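Long-range contacts in endo-beta-1,4-glucanase (Bacillus licheniformis, PDB 2JEN), which hydrolyses beta-1,4-linked glucan chains of the plant cell wall, with xyloglucan as a characteristic substrate: residues S150-A155 and K195-F200; I138-T143 and K233-V238. The protein carries 1 engineered substitution. All blocks are in the same frame, centred on the assembly; numbering follows the deposited sequence. Where two conformers were deposited one is given.

How the interactions relate
Along the chain the order is 138-143, 150-155, 195-200, 233-238, and the pairing of interaction 1 thus falls between the two halves of interaction 2. Across the mixed sheet, strands 195-204, 154-163, 131-141 and 234-244 lie next to one another; interaction 1 is the parallel first pairing and interaction 2 the antiparallel third. Their centres are about 9 Å apart. The middle pairing joins them: T153 N probably hydrogen-bonds L140 O at 2.9 Å, P152 packs on W139, and D154 forms a salt bridge with K233. Both contacts touch the same glucose unit, through W197 and W139, so this run of strands contributes two tryptophans to one stretch of the glycan-binding cleft.

Interaction 1: residues S150-A155 and K195-F200; sequences SAPTDA and KGWNVF. Engineered in segment 150-155: A155 (natural residue Glu). With GLC (alpha-D-glucopyranose), chain B; XYS (alpha-D-xylopyranose), chain C.
The parallel pairing of D154 and A155 with N198 and V199 belongs to the cleft-forming sheet of the family 12 beta-jelly roll. Its ladder starts with N198 N to T153 O, bent at 140°, and straightens in A155 N to N198 O (2.8 Å) and F200 N to A155 O (2.9 Å). D154 and N198 lie side by side on one face, and N198 ND2 donates to D154 OD2 at 2.9 Å; the oxygen sits close to the amide plane, whereas the nitrogen stands above the carboxylate plane. D154 OD1 accepts a hydrogen bond from T153 OG1 and is in a salt bridge with K233 NZ, which leaves the carboxylate gripped at both oxygens. Nearer K195 the backbones part, and a water bridges P152 O and G196 N. W197 CG lies between its backbone N and carbonyl carbon (chi1 43°), and the indole runs alongside P152, with CZ3 3.8 Å from P152 CD. A155, engineered in place of the natural glutamate, brings CB to 4.0 Å from W197 CD1. The indole also serves the glycan pocket: W197 NE1 donates to glucose O2, in the ring plane, at 3.1 Å and 163°.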
ATOM      1  N   SER A 150      14.754  26.424  18.887  1.00 16.80           N
ATOM      2  CA  SER A 150      14.651  27.875  18.909  1.00 16.59           C
ATOM      3  C   SER A 150      13.314  28.325  18.363  1.00 16.05           C
ATOM      4  O   SER A 150      13.101  28.313  17.160  1.00 14.91           O
ATOM      5  CB  SER A 150      15.769  28.522  18.090  1.00 16.26           C
ATOM      6  OG  SER A 150      17.073  28.147  18.528  1.00 18.14           O
ATOM      7  N   ALA A 151      12.409  28.785  19.238  1.00 15.68           N
ATOM      8  CA  ALA A 151      11.101  29.244  18.776  1.00 15.46           C
ATOM      9  C   ALA A 151      11.263  30.531  17.998  1.00 14.21           C
ATOM     10  O   ALA A 151      11.934  31.451  18.458  1.00 15.26           O
ATOM     11  CB  ALA A 151      10.136  29.498  19.978  1.00 16.67           C
ATOM     12  N   PRO A 152      10.682  30.617  16.793  1.00 13.90           N
ATOM     13  CA  PRO A 152      10.706  31.874  16.046  1.00 13.72           C
ATOM     14  C   PRO A 152      10.024  33.010  16.782  1.00 13.38           C
ATOM     15  O   PRO A 152       9.184  32.784  17.667  1.00 13.97           O
ATOM     16  CB  PRO A 152       9.939  31.539  14.767  1.00 13.89           C
ATOM     17  CG  PRO A 152      10.095  30.084  14.617  1.00 15.11           C
ATOM     18  CD  PRO A 152      10.051  29.540  16.009  1.00 14.06           C
ATOM     19  N   THR A 153      10.360  34.217  16.355  1.00 13.29           N
ATOM     20  CA  THR A 153       9.668  35.400  16.838  1.00 12.72           C
ATOM     21  C   THR A 153       8.537  35.860  15.916  1.00 12.69           C
ATOM     22  O   THR A 153       7.571  36.504  16.357  1.00 12.76           O
ATOM     23  CB  THR A 153      10.656  36.576  17.039  1.00 13.88           C
ATOM     24  OG1 THR A 153      11.337  36.813  15.814  1.00 15.26           O
ATOM     25  CG2 THR A 153      11.659  36.246  18.123  1.00 16.00           C
ATOM     26  N   ASP A 154       8.641  35.558  14.631  1.00 12.44           N
ATOM     27  CA  ASP A 154       7.698  36.002  13.638  1.00 12.43           C
ATOM     28  C   ASP A 154       7.667  35.023  12.472  1.00 12.27           C
ATOM     29  O   ASP A 154       8.671  34.396  12.141  1.00 12.59           O
ATOM     30  CB  ASP A 154       8.114  37.357  13.035  1.00 12.72           C
ATOM     31  CG  ASP A 154       8.350  38.446  14.069  1.00 14.11           C
ATOM     32  OD1 ASP A 154       9.462  38.512  14.617  1.00 15.76           O
ATOM     33  OD2 ASP A 154       7.412  39.233  14.337  1.00 15.53           O
ATOM     34  N   ALA A 155       6.493  34.942  11.873  1.00 12.37           N
ATOM     35  CA  ALA A 155       6.245  34.254  10.630  1.00 11.96           C
ATOM     36  C   ALA A 155       5.612  35.215   9.648  1.00 11.35           C
ATOM     37  O   ALA A 155       4.684  35.955  10.020  1.00 12.25           O
ATOM     38  CB  ALA A 155       5.327  33.062  10.824  1.00 13.15           C
ATOM     39  N   LYS A 195       6.464  30.771  24.424  1.00 16.72           N
ATOM     40  CA  LYS A 195       6.871  30.680  23.042  1.00 16.84           C
ATOM     41  C   LYS A 195       5.697  31.064  22.158  1.00 15.12           C
ATOM     42  O   LYS A 195       4.544  30.721  22.431  1.00 15.08           O
ATOM     43  CB  LYS A 195       7.296  29.269  22.686  1.00 16.27           C
ATOM     44  CG  LYS A 195       8.467  28.778  23.493  1.00 19.39           C
ATOM     45  CD  LYS A 195       8.877  27.344  23.116  1.00 22.09           C
ATOM     46  CE  LYS A 195       7.732  26.338  22.895  1.00 28.30           C
ATOM     47  NZ  LYS A 195       6.938  25.945  24.099  1.00 31.75           N
ATOM     48  N   GLY A 196       5.992  31.747  21.071  1.00 13.67           N
ATOM     49  CA  GLY A 196       4.931  32.156  20.165  1.00 13.69           C
ATOM     50  C   GLY A 196       5.431  33.255  19.292  1.00 12.83           C
ATOM     51  O   GLY A 196       6.374  33.957  19.625  1.00 14.44           O
ATOM     52  N   TRP A 197       4.780  33.401  18.155  1.00 12.97           N
ATOM     53  CA  TRP A 197       5.241  34.319  17.138  1.00 12.52           C
ATOM     54  C   TRP A 197       4.110  35.134  16.542  1.00 12.51           C
ATOM     55  O   TRP A 197       3.002  34.667  16.385  1.00 12.01           O
ATOM     56  CB  TRP A 197       6.007  33.581  16.032  1.00 13.46           C
ATOM     57  CG  TRP A 197       5.379  32.288  15.587  1.00 13.05           C
ATOM     58  CD1 TRP A 197       4.469  32.084  14.585  1.00 13.05           C
ATOM     59  CD2 TRP A 197       5.668  31.005  16.124  1.00 13.31           C
ATOM     60  NE1 TRP A 197       4.159  30.757  14.509  1.00 13.91           N
ATOM     61  CE2 TRP A 197       4.872  30.078  15.454  1.00 13.44           C
ATOM     62  CE3 TRP A 197       6.484  30.566  17.157  1.00 13.26           C
ATOM     63  CZ2 TRP A 197       4.890  28.708  15.766  1.00 14.12           C
ATOM     64  CZ3 TRP A 197       6.519  29.210  17.466  1.00 14.63           C
ATOM     65  CH2 TRP A 197       5.716  28.301  16.766  1.00 14.72           C
ATOM     66  N   ASN A 198       4.428  36.366  16.164  1.00 11.58           N
ATOM     67  CA  ASN A 198       3.541  37.099  15.278  1.00 11.97           C
ATOM     68  C   ASN A 198       3.400  36.345  13.979  1.00 11.78           C
ATOM     69  O   ASN A 198       4.366  35.719  13.522  1.00 12.24           O
ATOM     70  CB  ASN A 198       4.112  38.470  15.027  1.00 12.63           C
ATOM     71  CG  ASN A 198       4.342  39.224  16.316  1.00 13.91           C
ATOM     72  OD1 ASN A 198       3.386  39.433  17.068  1.00 14.04           O
ATOM     73  ND2 ASN A 198       5.597  39.538  16.630  1.00 16.02           N
ATOM     74  N   VAL A 199       2.227  36.462  13.339  1.00 11.32           N
ATOM     75  CA  VAL A 199       2.048  35.917  12.004  1.00 11.24           C
ATOM     76  C   VAL A 199       1.404  37.003  11.140  1.00 11.13           C
ATOM     77  O   VAL A 199       0.317  37.515  11.437  1.00 12.27           O
ATOM     78  CB  VAL A 199       1.265  34.573  12.011  1.00 11.89           C
ATOM     79  CG1 VAL A 199      -0.085  34.659  12.723  1.00 13.44           C
ATOM     80  CG2 VAL A 199       1.167  34.027  10.562  1.00 12.39           C
ATOM     81  N   PHE A 200       2.095  37.322  10.060  1.00 10.99           N
ATOM     82  CA  PHE A 200       1.682  38.291   9.103  1.00 10.65           C
ATOM     83  C   PHE A 200       1.429  37.577   7.784  1.00 10.40           C
ATOM     84  O   PHE A 200       2.376  36.976   7.232  1.00 12.57           O
ATOM     85  CB  PHE A 200       2.761  39.349   8.882  1.00 11.36           C
ATOM     86  CG  PHE A 200       3.249  39.998  10.151  1.00 12.28           C
ATOM     87  CD1 PHE A 200       2.560  41.045  10.709  1.00 12.62           C
ATOM     88  CD2 PHE A 200       4.426  39.586  10.746  1.00 12.16           C
ATOM     89  CE1 PHE A 200       3.030  41.638  11.868  1.00 13.10           C
ATOM     90  CE2 PHE A 200       4.916  40.198  11.880  1.00 13.33           C
ATOM     91  CZ  PHE A 200       4.206  41.249  12.446  1.00 12.94           C
TER
HETATM   92  C1  GLC B   1       1.818  29.425   9.885  0.50 21.68           C
HETATM   93  C2  GLC B   1       2.000  29.010  11.343  0.50 21.90           C
HETATM   94  C3  GLC B   1       3.250  28.179  11.452  0.50 20.63           C
HETATM   95  C4  GLC B   1       3.076  26.927  10.598  0.50 19.70           C
HETATM   96  C5  GLC B   1       2.852  27.437   9.168  0.50 19.02           C
HETATM   97  C6  GLC B   1       2.830  26.338   8.099  0.50 17.83           C
HETATM   98  O1  GLC B   1       0.712  30.261   9.687  0.50 25.97           O
HETATM   99  O2  GLC B   1       2.181  30.066  12.260  0.50 21.91           O
HETATM  100  O3  GLC B   1       3.448  27.988  12.854  0.50 21.86           O
HETATM  101  O4  GLC B   1       4.252  26.148  10.610  0.50 17.91           O
HETATM  102  O5  GLC B   1       1.667  28.220   9.141  0.50 21.15           O
HETATM  103  O6  GLC B   1       1.878  25.338   8.392  0.50 14.49           O
HETATM  104  C1  XYS C   6       3.546  25.118  17.412  1.00 36.91           C
HETATM  105  C2  XYS C   6       3.071  24.135  18.421  1.00 40.41           C
HETATM  106  C3  XYS C   6       1.680  23.686  18.009  1.00 42.16           C
HETATM  107  C4  XYS C   6       0.737  24.875  17.914  1.00 42.47           C
HETATM  108  C5  XYS C   6       1.351  25.917  16.987  1.00 41.44           C
HETATM  109  O2  XYS C   6       3.912  22.999  18.391  1.00 42.32           O
HETATM  110  O3  XYS C   6       1.209  22.709  18.922  1.00 43.22           O
HETATM  111  O4  XYS C   6      -0.480  24.403  17.383  1.00 43.92           O
HETATM  112  O5  XYS C   6       2.687  26.170  17.415  1.00 39.08           O
HETATM  113  O   HOH W   1       8.840  32.509  20.400  1.00 18.21           O
HETATM  114  O   HOH W   2       7.614  37.050  19.069  1.00 26.05           O

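Interaction 2: residues I138-T143 and K233-V238; sequences IWLHNT and KYVSSV. With GLC (alpha-D-glucopyranose), chain B.
H141 holds CG anti to its carbonyl carbon (chi1 -70°), and S236 sets OG the same way (chi1 -54°), which lets the two side chains meet across an antiparallel strand pair of the jelly-roll sheet. OG approaches the imidazole at its edge, near the ring plane, and H141 ND1 and S236 OG form a hydrogen bond of 2.6 Å in which either atom could be the donor. A water joins S236 OG to T143 O, while H141 NE2 is bonded to S150 O; both ring nitrogens are therefore engaged.

S236 can point this way because the strand carries a classic beta bulge, with S236 and S237 both opposite W139. The evidence is the shared acceptor W139 O, which takes a firm bond from S236 N at 2.8 Å and a weak one from S237 N at 3.5 Å. In return W139 N donates to S237 O.

The W139 indole spans from the sheet to the sugar. S237 CB lies in its ring plane, 3.8 Å from W139 CD1, and at the other end of the ring W139 CH2 comes within 3.3 Å of glucose O3. W197 and W98 both pack edge-to-face with it, and P152 also touches it. An alanine here would probably open a gap beside these two tryptophans and P152, and take away the W139 CH2 contact with glucose O3.

On the opposite face of the sheet V235 is touched by two side chains: I138 CG2 meets V235 CG1 at 3.8 Å, and L140 CD2 meets V235 CG2 at 3.9 Å. Beyond them the ladder closes with reciprocal bonds between H141 and Y234, and the edge of the Y234 ring puts CD1 3.3 Å from N142 O.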
ATOM      1  N   ILE A 138       7.896  32.244   5.884  1.00 12.42           N
ATOM      2  CA  ILE A 138       9.186  32.838   6.157  1.00 12.02           C
ATOM      3  C   ILE A 138       9.320  32.992   7.663  1.00 11.12           C
ATOM      4  O   ILE A 138       8.456  33.582   8.308  1.00 11.94           O
ATOM      5  CB  ILE A 138       9.293  34.206   5.460  1.00 12.50           C
ATOM      6  CG1 ILE A 138       9.120  34.092   3.937  1.00 13.82           C
ATOM      7  CG2 ILE A 138      10.606  34.917   5.815  1.00 13.74           C
ATOM      8  CD1 ILE A 138       7.963  34.811   3.359  1.00 15.68           C
ATOM      9  N   TRP A 139      10.372  32.415   8.244  1.00 11.04           N
ATOM     10  CA  TRP A 139      10.585  32.412   9.675  1.00 11.18           C
ATOM     11  C   TRP A 139      11.663  33.403  10.050  1.00 12.54           C
ATOM     12  O   TRP A 139      12.687  33.493   9.366  1.00 12.62           O
ATOM     13  CB  TRP A 139      11.003  31.039  10.161  1.00 12.37           C
ATOM     14  CG  TRP A 139       9.958  30.008  10.069  1.00 12.06           C
ATOM     15  CD1 TRP A 139       9.938  28.904   9.241  1.00 12.88           C
ATOM     16  CD2 TRP A 139       8.776  29.937  10.873  1.00 12.30           C
ATOM     17  NE1 TRP A 139       8.800  28.174   9.486  1.00 13.75           N
ATOM     18  CE2 TRP A 139       8.076  28.788  10.494  1.00 12.96           C
ATOM     19  CE3 TRP A 139       8.245  30.735  11.886  1.00 12.36           C
ATOM     20  CZ2 TRP A 139       6.900  28.423  11.089  1.00 13.16           C
ATOM     21  CZ3 TRP A 139       7.082  30.356  12.480  1.00 12.74           C
ATOM     22  CH2 TRP A 139       6.414  29.215  12.097  1.00 12.45           C
ATOM     23  N   LEU A 140      11.424  34.129  11.150  1.00 12.62           N
ATOM     24  CA  LEU A 140      12.399  35.065  11.690  1.00 12.67           C
ATOM     25  C   LEU A 140      12.654  34.770  13.159  1.00 12.74           C
ATOM     26  O   LEU A 140      11.794  34.261  13.875  1.00 13.05           O
ATOM     27  CB  LEU A 140      11.921  36.518  11.512  1.00 12.74           C
ATOM     28  CG  LEU A 140      11.647  36.959  10.079  1.00 13.30           C
ATOM     29  CD1 LEU A 140      10.213  36.778   9.633  1.00 15.40           C
ATOM     30  CD2 LEU A 140      12.122  38.418   9.881  1.00 15.85           C
ATOM     31  N   HIS A 141      13.880  35.092  13.576  1.00 12.76           N
ATOM     32  CA  HIS A 141      14.341  34.947  14.953  1.00 12.97           C
ATOM     33  C   HIS A 141      15.102  36.196  15.363  1.00 14.50           C
ATOM     34  O   HIS A 141      15.560  36.960  14.520  1.00 14.39           O
ATOM     35  CB  HIS A 141      15.303  33.768  15.091  1.00 13.04           C
ATOM     36  CG  HIS A 141      14.680  32.407  14.952  1.00 13.31           C
ATOM     37  ND1 HIS A 141      14.493  31.780  13.726  1.00 13.01           N
ATOM     38  CD2 HIS A 141      14.313  31.518  15.900  1.00 14.19           C
ATOM     39  CE1 HIS A 141      13.979  30.573  13.956  1.00 12.71           C
ATOM     40  NE2 HIS A 141      13.873  30.390  15.263  1.00 12.70           N
ATOM     41  N   ASN A 142      15.310  36.346  16.670  1.00 15.80           N
ATOM     42  CA  ASN A 142      16.298  37.322  17.142  1.00 17.00           C
ATOM     43  C   ASN A 142      17.742  36.828  16.978  1.00 17.91           C
ATOM     44  O   ASN A 142      18.712  37.631  16.774  1.00 22.73           O
ATOM     45  CB  ASN A 142      16.080  37.655  18.613  1.00 19.75           C
ATOM     46  CG  ASN A 142      14.940  38.455  18.839  1.00 22.51           C
ATOM     47  OD1 ASN A 142      14.704  39.426  18.135  1.00 27.72           O
ATOM     48  ND2 ASN A 142      14.226  38.147  19.922  1.00 27.45           N
ATOM     49  N   THR A 143      17.926  35.511  17.161  0.50 16.78           N
ATOM     50  CA  THR A 143      19.231  34.799  17.099  0.50 15.61           C
ATOM     51  C   THR A 143      19.650  34.497  15.636  0.50 15.73           C
ATOM     52  O   THR A 143      18.797  34.147  14.838  0.50 14.74           O
ATOM     53  CB  THR A 143      19.186  33.432  17.915  0.50 15.93           C
ATOM     54  OG1 THR A 143      20.490  32.824  17.973  0.50 15.66           O
ATOM     55  CG2 THR A 143      18.198  32.422  17.301  0.50 16.01           C
ATOM     56  N   LYS A 233      15.988  41.824  13.531  1.00 16.43           N
ATOM     57  CA  LYS A 233      15.705  40.402  13.410  0.50 15.93           C
ATOM     58  C   LYS A 233      16.343  39.800  12.164  1.00 15.53           C
ATOM     59  O   LYS A 233      16.678  40.477  11.187  1.00 15.70           O
ATOM     60  CB  LYS A 233      14.208  40.147  13.492  0.50 15.86           C
ATOM     61  CG  LYS A 233      13.698  40.378  14.892  0.50 15.65           C
ATOM     62  CD  LYS A 233      12.216  40.396  14.911  0.50 14.01           C
ATOM     63  CE  LYS A 233      11.682  40.393  16.319  0.50 15.51           C
ATOM     64  NZ  LYS A 233      10.187  40.390  16.322  0.50 16.67           N
ATOM     65  N   TYR A 234      16.517  38.499  12.246  1.00 15.31           N
ATOM     66  CA  TYR A 234      17.098  37.705  11.165  1.00 14.73           C
ATOM     67  C   TYR A 234      16.041  36.910  10.442  1.00 14.28           C
ATOM     68  O   TYR A 234      15.185  36.292  11.082  1.00 14.52           O
ATOM     69  CB  TYR A 234      18.104  36.695  11.750  1.00 16.10           C
ATOM     70  CG  TYR A 234      19.348  37.343  12.270  1.00 17.25           C
ATOM     71  CD1 TYR A 234      19.415  37.779  13.581  1.00 18.59           C
ATOM     72  CD2 TYR A 234      20.451  37.516  11.452  1.00 17.60           C
ATOM     73  CE1 TYR A 234      20.575  38.400  14.060  1.00 17.73           C
ATOM     74  CE2 TYR A 234      21.603  38.164  11.925  1.00 19.38           C
ATOM     75  CZ  TYR A 234      21.650  38.563  13.225  1.00 18.61           C
ATOM     76  OH  TYR A 234      22.797  39.186  13.705  1.00 22.42           O
ATOM     77  N   VAL A 235      16.124  36.879   9.103  1.00 13.55           N
ATOM     78  CA  VAL A 235      15.374  35.892   8.351  1.00 13.52           C
ATOM     79  C   VAL A 235      16.124  34.558   8.430  1.00 13.39           C
ATOM     80  O   VAL A 235      17.304  34.467   8.099  1.00 13.55           O
ATOM     81  CB  VAL A 235      15.145  36.322   6.902  1.00 14.36           C
ATOM     82  CG1 VAL A 235      14.388  35.245   6.119  1.00 13.72           C
ATOM     83  CG2 VAL A 235      14.455  37.708   6.819  1.00 15.78           C
ATOM     84  N   SER A 236      15.434  33.532   8.921  1.00 12.74           N
ATOM     85  CA  SER A 236      16.008  32.217   9.171  1.00 12.43           C
ATOM     86  C   SER A 236      15.696  31.194   8.076  1.00 11.72           C
ATOM     87  O   SER A 236      16.441  30.250   7.904  1.00 12.59           O
ATOM     88  CB  SER A 236      15.489  31.669  10.487  1.00 13.17           C
ATOM     89  OG  SER A 236      15.718  32.589  11.520  1.00 14.39           O
ATOM     90  N   SER A 237      14.595  31.391   7.374  1.00 12.33           N
ATOM     91  CA  SER A 237      14.035  30.374   6.468  1.00 12.01           C
ATOM     92  C   SER A 237      13.137  31.029   5.461  1.00 11.65           C
ATOM     93  O   SER A 237      12.398  31.950   5.812  1.00 12.95           O
ATOM     94  CB  SER A 237      13.224  29.400   7.364  0.50 13.71           C
ATOM     95  OG  SER A 237      12.586  28.377   6.655  0.50 18.34           O
ATOM     96  N   VAL A 238      13.117  30.496   4.225  1.00 11.15           N
ATOM     97  CA  VAL A 238      12.044  30.706   3.269  1.00 10.38           C
ATOM     98  C   VAL A 238      11.602  29.327   2.829  1.00 10.71           C
ATOM     99  O   VAL A 238      12.412  28.532   2.336  1.00 11.44           O
ATOM    100  CB  VAL A 238      12.468  31.552   2.062  1.00 10.92           C
ATOM    101  CG1 VAL A 238      11.388  31.604   1.009  1.00 12.64           C
ATOM    102  CG2 VAL A 238      12.874  32.968   2.527  1.00 12.42           C
TER
HETATM  103  C1  GLC B   1       1.818  29.425   9.885  0.50 21.68           C
HETATM  104  C2  GLC B   1       2.000  29.010  11.343  0.50 21.90           C
HETATM  105  C3  GLC B   1       3.250  28.179  11.452  0.50 20.63           C
HETATM  106  C4  GLC B   1       3.076  26.927  10.598  0.50 19.70           C
HETATM  107  C5  GLC B   1       2.852  27.437   9.168  0.50 19.02           C
HETATM  108  C6  GLC B   1       2.830  26.338   8.099  0.50 17.83           C
HETATM  109  O1  GLC B   1       0.712  30.261   9.687  0.50 25.97           O
HETATM  110  O2  GLC B   1       2.181  30.066  12.260  0.50 21.91           O
HETATM  111  O3  GLC B   1       3.448  27.988  12.854  0.50 21.86           O
HETATM  112  O4  GLC B   1       4.252  26.148  10.610  0.50 17.91           O
HETATM  113  O5  GLC B   1       1.667  28.220   9.141  0.50 21.15           O
HETATM  114  O6  GLC B   1       1.878  25.338   8.392  0.50 14.49           O
HETATM  115  O   HOH W   3      18.270  33.032  12.326  1.00 15.38           O